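Local atomic coordinates of Asp/Glu-specific dipeptidyl-peptidase (Flavobacterium psychrophilum, PDB entry 5JXF), a protein that removes dipeptides from the N-terminus of oligopeptides as a serine protease, with strict specificity for aspartate or glutamate at the P1 position. Residues V189-F192 with Q197-L200; L388-K393 with N558-I563. All blocks are in the same frame, centred on the assembly; numbering follows the deposited sequence.

Interaction 1 (V189-F192 with Q197-L200)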
# COMPACT_ATOMS: atom_id res chain seq x y z
N VAL A 189 34.26 2.92 29.17
CA VAL A 189 33.50 4.01 29.77
C VAL A 189 32.61 4.67 28.71
O VAL A 189 33.07 5.00 27.62
CB VAL A 189 34.43 5.07 30.41
CG1 VAL A 189 33.62 6.26 30.90
CG2 VAL A 189 35.26 4.46 31.55
N ARG A 190 31.33 4.84 29.03
CA ARG A 190 30.37 5.40 28.10
C ARG A 190 29.74 6.66 28.62
O ARG A 190 29.57 6.83 29.83
CB ARG A 190 29.26 4.39 27.79
CG ARG A 190 29.73 3.16 27.10
CD ARG A 190 29.98 3.40 25.61
NE ARG A 190 30.31 2.12 24.99
CZ ARG A 190 30.29 1.88 23.68
NH1 ARG A 190 29.98 2.85 22.82
NH2 ARG A 190 30.58 0.67 23.23
N THR A 191 29.36 7.54 27.71
CA THR A 191 28.81 8.82 28.10
C THR A 191 27.29 8.78 28.06
O THR A 191 26.69 8.30 27.11
CB THR A 191 29.31 9.93 27.18
OG1 THR A 191 30.70 9.72 26.92
CG2 THR A 191 29.10 11.28 27.82
N PHE A 192 26.66 9.29 29.12
CA PHE A 192 25.20 9.33 29.21
C PHE A 192 24.67 10.76 29.39
O PHE A 192 25.36 11.63 29.93
CB PHE A 192 24.71 8.46 30.37
CG PHE A 192 24.87 6.98 30.16
CD1 PHE A 192 26.13 6.39 30.21
CD2 PHE A 192 23.76 6.17 29.96
CE1 PHE A 192 26.27 5.02 30.03
CE2 PHE A 192 23.89 4.79 29.79
CZ PHE A 192 25.14 4.21 29.82
N GLN A 197 26.56 12.34 32.83
CA GLN A 197 26.80 11.11 33.56
C GLN A 197 27.77 10.20 32.81
O GLN A 197 27.75 10.14 31.59
CB GLN A 197 25.47 10.38 33.82
CG GLN A 197 25.62 9.07 34.59
CD GLN A 197 24.29 8.41 34.93
OE1 GLN A 197 23.23 8.82 34.46
NE2 GLN A 197 24.35 7.39 35.78
N TYR A 198 28.63 9.51 33.55
CA TYR A 198 29.59 8.59 32.95
C TYR A 198 29.54 7.24 33.65
O TYR A 198 29.65 7.16 34.88
CB TYR A 198 31.00 9.17 32.99
CG TYR A 198 31.18 10.38 32.10
CD1 TYR A 198 30.86 11.65 32.56
CD2 TYR A 198 31.65 10.24 30.80
CE1 TYR A 198 31.02 12.77 31.75
CE2 TYR A 198 31.82 11.35 29.99
CZ TYR A 198 31.50 12.61 30.46
OH TYR A 198 31.66 13.71 29.64
N ILE A 199 29.36 6.18 32.86
CA ILE A 199 29.23 4.83 33.38
C ILE A 199 30.25 3.90 32.75
O ILE A 199 30.39 3.90 31.52
CB ILE A 199 27.84 4.25 33.14
CG1 ILE A 199 26.78 5.04 33.89
CG2 ILE A 199 27.80 2.77 33.52
CD1 ILE A 199 25.36 4.68 33.48
N LEU A 200 30.93 3.12 33.59
CA LEU A 200 31.89 2.13 33.13
C LEU A 200 31.31 0.73 33.13
O LEU A 200 30.71 0.29 34.10
CB LEU A 200 33.17 2.14 34.00
CG LEU A 200 34.24 1.09 33.69
CD1 LEU A 200 35.62 1.62 34.05
CD2 LEU A 200 34.00 -0.24 34.40

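Interaction 2 (L388-K393 with N558-I563)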
# COMPACT_ATOMS: atom_id res chain seq x y z
N LEU A 388 17.78 28.41 24.44
CA LEU A 388 16.94 28.33 23.25
C LEU A 388 17.32 29.39 22.21
O LEU A 388 17.31 29.12 21.01
CB LEU A 388 15.47 28.46 23.64
CG LEU A 388 14.93 27.32 24.51
CD1 LEU A 388 13.50 27.59 24.96
CD2 LEU A 388 15.01 25.98 23.78
N ALA A 389 17.68 30.58 22.68
CA ALA A 389 18.08 31.65 21.77
C ALA A 389 19.44 31.34 21.14
O ALA A 389 19.63 31.55 19.94
CB ALA A 389 18.12 32.99 22.50
N ASP A 390 20.37 30.85 21.95
CA ASP A 390 21.69 30.47 21.44
C ASP A 390 21.57 29.36 20.39
O ASP A 390 22.19 29.43 19.33
CB ASP A 390 22.60 30.02 22.58
CG ASP A 390 23.00 31.17 23.49
OD1 ASP A 390 23.23 32.28 22.96
OD2 ASP A 390 23.09 30.97 24.72
N PHE A 391 20.75 28.36 20.68
CA PHE A 391 20.52 27.27 19.74
C PHE A 391 20.12 27.79 18.37
O PHE A 391 20.73 27.43 17.35
CB PHE A 391 19.45 26.32 20.26
CG PHE A 391 19.96 25.30 21.23
CD1 PHE A 391 20.78 25.65 22.27
CD2 PHE A 391 19.66 23.98 21.07
CE1 PHE A 391 21.23 24.69 23.15
CE2 PHE A 391 20.12 23.03 21.94
CZ PHE A 391 20.90 23.37 22.97
N GLN A 392 19.11 28.65 18.34
CA GLN A 392 18.59 29.20 17.10
C GLN A 392 19.70 29.92 16.34
O GLN A 392 19.82 29.79 15.13
CB GLN A 392 17.43 30.15 17.37
CG GLN A 392 16.79 30.70 16.12
CD GLN A 392 15.61 31.60 16.43
OE1 GLN A 392 15.36 31.93 17.59
NE2 GLN A 392 14.88 32.00 15.40
N LYS A 393 20.52 30.65 17.09
CA LYS A 393 21.68 31.32 16.53
C LYS A 393 22.60 30.35 15.81
O LYS A 393 22.80 30.45 14.60
CB LYS A 393 22.45 32.05 17.63
N ASN A 558 26.82 21.23 20.92
CA ASN A 558 26.94 20.07 21.81
C ASN A 558 26.99 20.45 23.28
O ASN A 558 26.29 19.88 24.11
CB ASN A 558 28.17 19.24 21.45
CG ASN A 558 27.99 18.46 20.16
OD1 ASN A 558 26.86 18.13 19.78
ND2 ASN A 558 29.09 18.18 19.48
N ALA A 559 27.83 21.44 23.58
CA ALA A 559 27.97 21.93 24.94
C ALA A 559 26.64 22.47 25.43
O ALA A 559 26.19 22.19 26.54
CB ALA A 559 29.03 23.01 25.02
N LEU A 560 26.00 23.25 24.57
CA LEU A 560 24.69 23.78 24.89
C LEU A 560 23.68 22.65 25.09
O LEU A 560 22.83 22.70 25.99
CB LEU A 560 24.26 24.73 23.77
CG LEU A 560 24.82 26.15 23.67
CD1 LEU A 560 24.44 26.70 22.31
CD2 LEU A 560 24.30 27.06 24.77
N GLN A 561 23.79 21.61 24.27
CA GLN A 561 22.91 20.44 24.37
C GLN A 561 23.13 19.69 25.69
O GLN A 561 22.18 19.19 26.29
CB GLN A 561 23.15 19.51 23.17
CG GLN A 561 22.25 18.29 23.14
CD GLN A 561 20.78 18.64 23.17
OE1 GLN A 561 20.27 19.32 22.27
NE2 GLN A 561 20.08 18.18 24.20
N ARG A 562 24.39 19.62 26.13
CA ARG A 562 24.71 19.05 27.43
C ARG A 562 23.95 19.76 28.55
O ARG A 562 23.43 19.12 29.47
CB ARG A 562 26.22 19.10 27.69
CG ARG A 562 26.64 18.61 29.07
CD ARG A 562 28.15 18.50 29.20
NE ARG A 562 28.80 19.81 29.27
CZ ARG A 562 29.44 20.38 28.26
NH1 ARG A 562 29.54 19.75 27.10
NH2 ARG A 562 29.99 21.58 28.40
N ILE A 563 23.89 21.10 28.47
CA ILE A 563 23.23 21.91 29.49
C ILE A 563 21.71 21.83 29.37
O ILE A 563 20.99 21.79 30.37
CB ILE A 563 23.66 23.38 29.41
CG1 ILE A 563 25.16 23.50 29.67
CG2 ILE A 563 22.88 24.24 30.39
CD1 ILE A 563 25.66 24.92 29.57

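Interaction 1 (V189-F192 with Q197-L200)
I199 lays its CD1 methyl over the centre of the F192 ring, 3.6 Å from the centroid, in a CH-pi contact. The I199 chain is extended at chi2 (169°), which carries CD1 beyond CG1 and across the ring face, while its CB packs 3.6 Å from F192 CE1. The two side chains cross at about a right angle, diagonal neighbours on the face of the sheet that also bears R190 and Q197. On the other face T191 lies alongside Y198, its methyl CG2 3.5 Å from Y198 CE2, and V189 CG2 meets L200 CD1 at 3.8 Å. These pairs are set by an antiparallel register with two hydrogen-bonded pairs. R190 N to I199 O is short, 2.8 Å, and nearly straight; the return bond runs from I199 N to R190 O. The F192–Q197 pair is uneven: F192 N reaches Q197 O at 2.8 Å, whereas Q197 N to F192 O is longer, 3.2 Å, and bent to 139°, with the donor well above the carbonyl plane. This uneven pair closes the beta hairpin, next to its four-residue turn. Helix 162-178 covers the V189, Y198 and L200 face through I168, I172 and V175. N582 and T584 touch F192 on the other side of the sheet. Along its other edge, 197-200 is backbone-bonded to N145, in strand 138-146, and to V147 just after it.

Interaction 2 (L388-K393 with N558-I563)
The side-chain oxygen of Q561 approaches the rim of the F391 ring in its plane, with OE1 3.7 Å from F391 CE2. OE1 is buried and has no hydrogen-bond partner, so the weakly positive ring edge probably gives it some electrostatic compensation. The Q561 chain leaves with CG anti to its N and then bends (chi2 56°), turning the amide back to the phenyl group; ring and amide planes stand 77° apart, nearly perpendicular. The peptide that joins L560 to Q561 meets the same end of the ring: F391 CZ lies 3.6 Å from Q561 N, and the carbonyl oxygen of L560 is also at the edge, in plane. L560 runs past F391 in the opposite direction, its CD1 methyl 3.8 Å from F391 CD1. L560 CD1 also touches D390 CB, again at 3.8 Å, and thus bridges two successive residues of 388-393. D390 takes part mainly through this methylene; van der Waals packing carries the contact. P294 touches both F391 and Q561, F296 adds to the packing round the phenyl ring, and L387 and Y394 of helix 386-415 also touch L560. The short segments of helices 386-415 and 547-571 have axes 10.5 Å apart at closest approach, with 154° between their N-to-C directions, a wide antiparallel packing spanned by long side chains. Such contacts build the alpha-helical domain that S46 dipeptidyl-peptidases carry beside their chymotrypsin-like catalytic domain.

Overall arrangement
Interaction 1 belongs to the beta sheet of the catalytic domain and interaction 2 to the helical domain; their centres lie 22 Å apart and their nearest atoms about 6 Å, without touching. One connection runs through the hairpin turn between 189-192 and 197-200: Q561 packs on E194, and the carbonyl oxygen of R562 accepts a hydrogen bond from N196 ND2. The turn thus meets helix 547-571, one of the two helices of interaction 2. Both contacts lie away from the bound Arg and Asp and from the probable charge-relay residues H101, D237 and S662, although strand 197-214 pairs farther along with strand 239-245, which follows D237 closely.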